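PDB 2A61: transcriptional regulator Tm0710 from Thermotoga maritima, which regulates transcription, probably by binding DNA as a homodimer through winged helix-turn-helix domains. Local coordinates for the interface of chains A and B. Sequence-based numbering; all coordinates share one arbitrary frame. Chains: chain A/B, transcriptional regulator Tm0710.

Contact 1: the interface of chains A and B. Residues chain A 134, 137-138, 141; chain B 14, 17-18, 111, 115.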
loop_
_atom_site.group_PDB
_atom_site.type_symbol
_atom_site.label_atom_id
_atom_site.label_comp_id
_atom_site.label_asym_id
_atom_site.label_seq_id
_atom_site.Cartn_x
_atom_site.Cartn_y
_atom_site.Cartn_z
ATOM N N LEU A 134 17.402 -0.832 -10.283
ATOM C CA LEU A 134 16.682 0.079 -9.393
ATOM C C LEU A 134 16.464 -0.587 -8.020
ATOM O O LEU A 134 16.676 0.041 -6.979
ATOM C CB LEU A 134 15.345 0.528 -10.032
ATOM C CG LEU A 134 14.329 1.355 -9.230
ATOM C CD1 LEU A 134 14.803 2.780 -9.016
ATOM C CD2 LEU A 134 12.990 1.362 -9.922
ATOM N N VAL A 137 19.771 -0.508 -6.046
ATOM C CA VAL A 137 20.073 0.797 -5.474
ATOM C C VAL A 137 19.144 1.132 -4.322
ATOM O O VAL A 137 19.581 1.704 -3.328
ATOM C CB VAL A 137 20.071 1.961 -6.527
ATOM C CG1 VAL A 137 20.584 3.231 -5.891
ATOM C CG2 VAL A 137 20.965 1.648 -7.661
ATOM N N MET A 138 17.865 0.743 -4.425
ATOM C CA MET A 138 16.916 0.963 -3.329
ATOM C C MET A 138 17.299 0.172 -2.091
ATOM O O MET A 138 17.217 0.669 -0.990
ATOM C CB MET A 138 15.487 0.607 -3.737
ATOM C CG MET A 138 14.849 1.637 -4.641
ATOM S SD MET A 138 13.166 1.212 -5.005
ATOM C CE MET A 138 12.619 2.755 -5.770
ATOM N N ASN A 141 19.957 1.702 0.029
ATOM C CA ASN A 141 19.539 2.939 0.727
ATOM C C ASN A 141 18.355 2.824 1.725
ATOM O O ASN A 141 17.983 3.792 2.425
ATOM C CB ASN A 141 19.261 4.033 -0.327
ATOM C CG ASN A 141 20.552 4.541 -1.021
ATOM O OD1 ASN A 141 20.889 4.150 -2.152
ATOM N ND2 ASN A 141 21.291 5.376 -0.318
ATOM N N ILE B 14 10.118 -3.303 -5.250
ATOM C CA ILE B 14 10.372 -1.886 -5.517
ATOM C C ILE B 14 9.222 -1.069 -4.891
ATOM O O ILE B 14 9.463 -0.096 -4.182
ATOM C CB ILE B 14 10.521 -1.604 -7.051
ATOM C CG1 ILE B 14 11.889 -2.057 -7.550
ATOM C CG2 ILE B 14 10.330 -0.105 -7.386
ATOM C CD1 ILE B 14 11.962 -2.375 -9.036
ATOM N N MET B 17 9.358 -0.979 -1.001
ATOM C CA MET B 17 10.416 -0.108 -0.481
ATOM C C MET B 17 10.048 1.357 -0.613
ATOM O O MET B 17 10.314 2.135 0.319
ATOM C CB MET B 17 11.769 -0.378 -1.188
ATOM C CG MET B 17 12.461 -1.636 -0.655
ATOM S SD MET B 17 14.151 -1.932 -1.221
ATOM C CE MET B 17 13.799 -2.608 -2.853
ATOM N N VAL B 18 9.496 1.750 -1.782
ATOM C CA VAL B 18 9.146 3.179 -1.978
ATOM C C VAL B 18 8.029 3.554 -1.066
ATOM O O VAL B 18 8.036 4.636 -0.502
ATOM C CB VAL B 18 8.907 3.591 -3.497
ATOM C CG1 VAL B 18 7.649 2.927 -4.069
ATOM C CG2 VAL B 18 8.887 5.137 -3.692
ATOM N N PHE B 111 14.514 9.664 -2.210
ATOM C CA PHE B 111 14.904 8.265 -2.264
ATOM C C PHE B 111 15.237 7.907 -3.700
ATOM O O PHE B 111 16.266 7.275 -4.000
ATOM C CB PHE B 111 13.762 7.394 -1.724
ATOM C CG PHE B 111 14.100 5.926 -1.611
ATOM C CD1 PHE B 111 15.306 5.507 -0.996
ATOM C CD2 PHE B 111 13.205 4.961 -2.066
ATOM C CE1 PHE B 111 15.618 4.170 -0.871
ATOM C CE2 PHE B 111 13.481 3.607 -1.911
ATOM C CZ PHE B 111 14.721 3.206 -1.306
ATOM N N ILE B 115 18.994 7.156 -5.905
ATOM C CA ILE B 115 19.049 6.141 -6.966
ATOM C C ILE B 115 19.558 6.687 -8.310
ATOM O O ILE B 115 20.452 6.101 -8.938
ATOM C CB ILE B 115 17.674 5.445 -7.173
ATOM C CG1 ILE B 115 17.214 4.779 -5.882
ATOM C CG2 ILE B 115 17.751 4.419 -8.323
ATOM C CD1 ILE B 115 15.780 4.337 -5.946
#
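In the helical dimerisation region typical of MarR-family regulators, the end of helix 121-141 of chain A lodges between helices 5-23 and 95-119 of chain B. A:Met138 is the wedge: CG is turned away from its own carbonyl carbon (chi1 -75°), and the extended chain beyond it carries SD and CE in between B:Ile14 and B:Ile115. B:Phe111 crosses it at about a right angle, with ring atom CE2 3.6 Å from A:Met138 CG, while its CZ lies near the CB. From helix 5-23, the bent end of B:Met17 brings its methyl CE to 3.7 Å from A:Met138 CB, and the branch methyl CG2 of B:Ile14 lies 3.9 Å from A:Met138 SD. B:Ile115 fills the other flank. Its CD1 lies against the methionine chain, at a spacing that is doubtful in the model, and its CG2 presses on A:Leu134 CD1 at 3.4 Å, a tight fit between side chains that cross nearly perpendicularly. The second methyl of A:Leu134, CD2, faces B:Ile14 instead, so the leucine fork spans both helices of chain B. A:Val137 offers CG1 to the base of B:Ile115, 3.5 Å from its CA. At the helix end, A:Asn141 touches by its aliphatic CB, 3.7 Å from B:Phe111 CE1.

Contact 2: the interface of chains A and B. Residues chain A 111, 114-115, 118; chain B 137-138, 141-142.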
loop_
_atom_site.group_PDB
_atom_site.type_symbol
_atom_site.label_atom_id
_atom_site.label_comp_id
_atom_site.label_asym_id
_atom_site.label_seq_id
_atom_site.Cartn_x
_atom_site.Cartn_y
_atom_site.Cartn_z
ATOM N N PHE A 111 -1.539 -10.290 -14.685
ATOM C CA PHE A 111 -1.567 -8.890 -15.132
ATOM C C PHE A 111 -0.200 -8.520 -15.776
ATOM O O PHE A 111 -0.140 -8.009 -16.885
ATOM C CB PHE A 111 -1.867 -8.019 -13.919
ATOM C CG PHE A 111 -2.021 -6.548 -14.220
ATOM C CD1 PHE A 111 -2.805 -6.111 -15.285
ATOM C CD2 PHE A 111 -1.438 -5.604 -13.388
ATOM C CE1 PHE A 111 -2.942 -4.787 -15.539
ATOM C CE2 PHE A 111 -1.582 -4.237 -13.657
ATOM C CZ PHE A 111 -2.333 -3.843 -14.720
ATOM N N LYS A 114 0.524 -10.140 -19.177
ATOM C CA LYS A 114 -0.078 -9.433 -20.326
ATOM C C LYS A 114 0.753 -8.213 -20.750
ATOM O O LYS A 114 0.909 -7.939 -21.953
ATOM C CB LYS A 114 -1.524 -9.012 -20.033
ATOM C CG LYS A 114 -2.507 -10.164 -19.924
ATOM C CD LYS A 114 -3.990 -9.699 -19.889
ATOM C CE LYS A 114 -4.916 -10.787 -19.310
ATOM N NZ LYS A 114 -4.702 -12.123 -19.988
ATOM N N ILE A 115 1.277 -7.491 -19.759
ATOM C CA ILE A 115 2.111 -6.308 -19.985
ATOM C C ILE A 115 3.393 -6.700 -20.717
ATOM O O ILE A 115 3.735 -6.127 -21.765
ATOM C CB ILE A 115 2.489 -5.587 -18.639
ATOM C CG1 ILE A 115 1.259 -5.337 -17.757
ATOM C CG2 ILE A 115 3.267 -4.292 -18.899
ATOM C CD1 ILE A 115 -0.034 -5.116 -18.489
ATOM N N ASP A 118 2.738 -7.627 -24.314
ATOM C CA ASP A 118 2.583 -6.428 -25.164
ATOM C C ASP A 118 3.913 -5.749 -25.501
ATOM O O ASP A 118 4.141 -5.318 -26.648
ATOM C CB ASP A 118 1.639 -5.440 -24.488
ATOM C CG ASP A 118 0.182 -5.837 -24.645
ATOM O OD1 ASP A 118 -0.115 -6.730 -25.457
ATOM O OD2 ASP A 118 -0.653 -5.247 -23.957
ATOM N N VAL B 137 1.761 0.845 -21.167
ATOM C CA VAL B 137 1.285 -0.534 -21.485
ATOM C C VAL B 137 0.423 -1.079 -20.329
ATOM O O VAL B 137 -0.623 -1.664 -20.543
ATOM C CB VAL B 137 2.492 -1.466 -21.855
ATOM C CG1 VAL B 137 2.114 -2.979 -21.846
ATOM C CG2 VAL B 137 3.082 -1.049 -23.274
ATOM N N MET B 138 0.824 -0.807 -19.097
ATOM C CA MET B 138 0.058 -1.269 -17.933
ATOM C C MET B 138 -1.353 -0.611 -17.922
ATOM O O MET B 138 -2.339 -1.273 -17.692
ATOM C CB MET B 138 0.824 -0.942 -16.656
ATOM C CG MET B 138 0.197 -1.455 -15.377
ATOM S SD MET B 138 1.266 -1.174 -13.938
ATOM C CE MET B 138 2.537 -2.379 -14.250
ATOM N N ASN B 141 -3.788 -2.147 -20.282
ATOM C CA ASN B 141 -4.271 -3.429 -19.811
ATOM C C ASN B 141 -5.077 -3.383 -18.516
ATOM O O ASN B 141 -5.621 -4.411 -18.111
ATOM C CB ASN B 141 -3.109 -4.409 -19.660
ATOM C CG ASN B 141 -2.598 -4.905 -20.989
ATOM O OD1 ASN B 141 -3.135 -5.866 -21.545
ATOM N ND2 ASN B 141 -1.548 -4.257 -21.511
ATOM N N PHE B 142 -5.161 -2.222 -17.872
ATOM C CA PHE B 142 -5.808 -2.108 -16.563
ATOM C C PHE B 142 -7.313 -1.862 -16.716
ATOM O O PHE B 142 -7.728 -0.824 -17.243
ATOM C CB PHE B 142 -5.114 -0.988 -15.774
ATOM C CG PHE B 142 -5.670 -0.724 -14.404
ATOM C CD1 PHE B 142 -5.482 -1.627 -13.362
ATOM C CD2 PHE B 142 -6.314 0.498 -14.124
ATOM C CE1 PHE B 142 -5.972 -1.354 -12.091
ATOM C CE2 PHE B 142 -6.787 0.785 -12.849
ATOM C CZ PHE B 142 -6.620 -0.134 -11.829
#
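A:Asp118 and B:Asn141 pair where helix 95-119 of chain A meets the end of helix 121-141 of chain B, in what is probably the dimer interface, as in other MarR-family proteins. The amide ND2 of B:Asn141 donates to carboxylate OD2 of A:Asp118 at 2.8 Å, almost straight (172° at H). The acceptor lies in the amide plane and is met nearly along its C-O axis. The same ND2 also donates to B:Val137 O, the backbone carbonyl one helical turn earlier, at 2.9 Å and from above the carbonyl plane. These two bonds fix the rotation of the amide. Beside them the packing is tight where A:Ile115 CG2 meets B:Val137 CG1 at 3.4 Å, the two side chains sliding past each other in opposite directions. An unusual, nearly eclipsed chi2 of -31° turns A:Ile115 CD1 towards the amide and CB of B:Asn141, 3.4 Å from the CB, which suggests some strain. B:Met138 has CG anti to its backbone N (chi1 -176°), which brings CG to 3.5 Å from A:Phe111 CZ, before the chain bends at chi3. Contacts are looser at the margins: B:Phe142 CA is 4.1 Å from A:Phe111 CE1, and A:Lys114 brings its CB no nearer than 3.8 Å to B:Asn141 OD1, its amine turned away, probably towards solvent. The site lies near the C-terminal end of both helices, and B:Phe142 begins the tail after helix 121-141.

Contact 3: the interface of chains A and B. Residues chain A 131, 134-135, 138; chain B 10-11, 14, 131.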
loop_
_atom_site.group_PDB
_atom_site.type_symbol
_atom_site.label_atom_id
_atom_site.label_comp_id
_atom_site.label_asym_id
_atom_site.label_seq_id
_atom_site.Cartn_x
_atom_site.Cartn_y
_atom_site.Cartn_z
ATOM N N LEU A 131 14.953 -2.660 -13.729
ATOM C CA LEU A 131 14.255 -2.806 -12.439
ATOM C C LEU A 131 15.126 -3.523 -11.416
ATOM O O LEU A 131 15.094 -3.201 -10.235
ATOM C CB LEU A 131 12.906 -3.542 -12.599
ATOM C CG LEU A 131 11.791 -2.818 -13.385
ATOM C CD1 LEU A 131 10.707 -3.799 -13.782
ATOM C CD2 LEU A 131 11.168 -1.676 -12.576
ATOM N N LEU A 134 17.402 -0.832 -10.283
ATOM C CA LEU A 134 16.682 0.079 -9.393
ATOM C C LEU A 134 16.464 -0.587 -8.020
ATOM O O LEU A 134 16.676 0.041 -6.979
ATOM C CB LEU A 134 15.345 0.528 -10.032
ATOM C CG LEU A 134 14.329 1.355 -9.230
ATOM C CD1 LEU A 134 14.803 2.780 -9.016
ATOM C CD2 LEU A 134 12.990 1.362 -9.922
ATOM N N LYS A 135 16.048 -1.856 -8.028
ATOM C CA LYS A 135 15.820 -2.613 -6.778
ATOM C C LYS A 135 17.106 -2.666 -5.921
ATOM O O LYS A 135 17.061 -2.487 -4.685
ATOM C CB LYS A 135 15.275 -4.011 -7.083
ATOM C CG LYS A 135 14.934 -4.833 -5.817
ATOM C CD LYS A 135 14.361 -6.223 -6.120
ATOM C CE LYS A 135 15.491 -7.274 -6.197
ATOM N NZ LYS A 135 15.833 -7.838 -4.874
ATOM N N MET A 138 17.865 0.743 -4.425
ATOM C CA MET A 138 16.916 0.963 -3.329
ATOM C C MET A 138 17.299 0.172 -2.091
ATOM O O MET A 138 17.217 0.669 -0.990
ATOM C CB MET A 138 15.487 0.607 -3.737
ATOM C CG MET A 138 14.849 1.637 -4.641
ATOM S SD MET A 138 13.166 1.212 -5.005
ATOM C CE MET A 138 12.619 2.755 -5.770
ATOM N N ILE B 10 10.000 -8.624 -8.444
ATOM C CA ILE B 10 10.966 -7.545 -8.373
ATOM C C ILE B 10 10.218 -6.211 -8.294
ATOM O O ILE B 10 10.577 -5.343 -7.524
ATOM C CB ILE B 10 11.922 -7.587 -9.579
ATOM C CG1 ILE B 10 12.961 -8.717 -9.377
ATOM C CG2 ILE B 10 12.675 -6.256 -9.733
ATOM C CD1 ILE B 10 13.506 -9.278 -10.687
ATOM N N LEU B 11 9.134 -6.082 -9.052
ATOM C CA LEU B 11 8.347 -4.847 -9.005
ATOM C C LEU B 11 7.623 -4.709 -7.652
ATOM O O LEU B 11 7.520 -3.612 -7.087
ATOM C CB LEU B 11 7.355 -4.846 -10.171
ATOM C CG LEU B 11 6.557 -3.561 -10.379
ATOM C CD1 LEU B 11 7.528 -2.439 -10.858
ATOM C CD2 LEU B 11 5.353 -3.757 -11.357
ATOM N N ILE B 14 10.118 -3.303 -5.250
ATOM C CA ILE B 14 10.372 -1.886 -5.517
ATOM C C ILE B 14 9.222 -1.069 -4.891
ATOM O O ILE B 14 9.463 -0.096 -4.182
ATOM C CB ILE B 14 10.521 -1.604 -7.051
ATOM C CG1 ILE B 14 11.889 -2.057 -7.550
ATOM C CG2 ILE B 14 10.330 -0.105 -7.386
ATOM C CD1 ILE B 14 11.962 -2.375 -9.036
ATOM N N LEU B 131 10.246 3.288 -17.854
ATOM C CA LEU B 131 9.186 3.274 -16.842
ATOM C C LEU B 131 7.910 3.896 -17.389
ATOM O O LEU B 131 6.808 3.432 -17.066
ATOM C CB LEU B 131 9.615 4.020 -15.573
ATOM C CG LEU B 131 10.575 3.313 -14.607
ATOM C CD1 LEU B 131 10.643 4.144 -13.336
ATOM C CD2 LEU B 131 10.200 1.864 -14.279
#
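This largely hydrophobic helix-to-helix packing joins the two subunits of the probable MarR-family dimer, setting A:Leu131 and A:Lys135 against helix 5-23 of chain B. B:Ile14 supplies the central side chain. Its CG1 branch, anti to the carbonyl carbon (chi1 -77°), carries CD1 over the turn of A:Leu131, to 3.7 Å from the methyl CD2 and 3.5 Å from the backbone O. The leucine and isoleucine side chains cross at about a right angle. On the other flank, A:Lys135 uses the hydrocarbon part of its side chain: CB rests 3.9 Å from B:Ile14 CG1, and CD reaches B:Ile10 CG2 at 4.0 Å before the chain bends towards its amine. The same B:Ile10 methyl also faces A:Leu131, 4.0 Å from its CB, so it is shared by two residues a helical turn apart. A:Leu131 CD2 is a meeting point of its own, with B:Leu11 CD1 at 4.1 Å and B:Leu131 CD2 at 4.0 Å. The last contact pairs the same methyl of the two copies near the two-fold axis, where the leucines approach at a slant. In the fold, the site runs from the middle of helix 121-141 towards its C-terminal end, and the two copies of that helix meet at A:Leu131 and B:Leu131 beside the N-terminal helix 5-23.

Contacts 1 and 3 are neighbours, with C-alpha centres about 7 Å apart, and share A:Leu134, A:Met138 and B:Ile14; together they form one continuous strip along helix 121-141 of chain A. The C-alpha centre of contact 2 lies about 23 Å from that of contact 1 and about 17 Å from that of contact 3. It uses helices 95-119 and 121-141 with the chains exchanged, so contacts 1 and 2 sample related regions of the two-fold interface, with Met138, Ile115 and Asn141 set differently in the two copies. Contact 3 reaches the axis between them. The packed helices probably hold the two DNA-binding domains in a paired geometry.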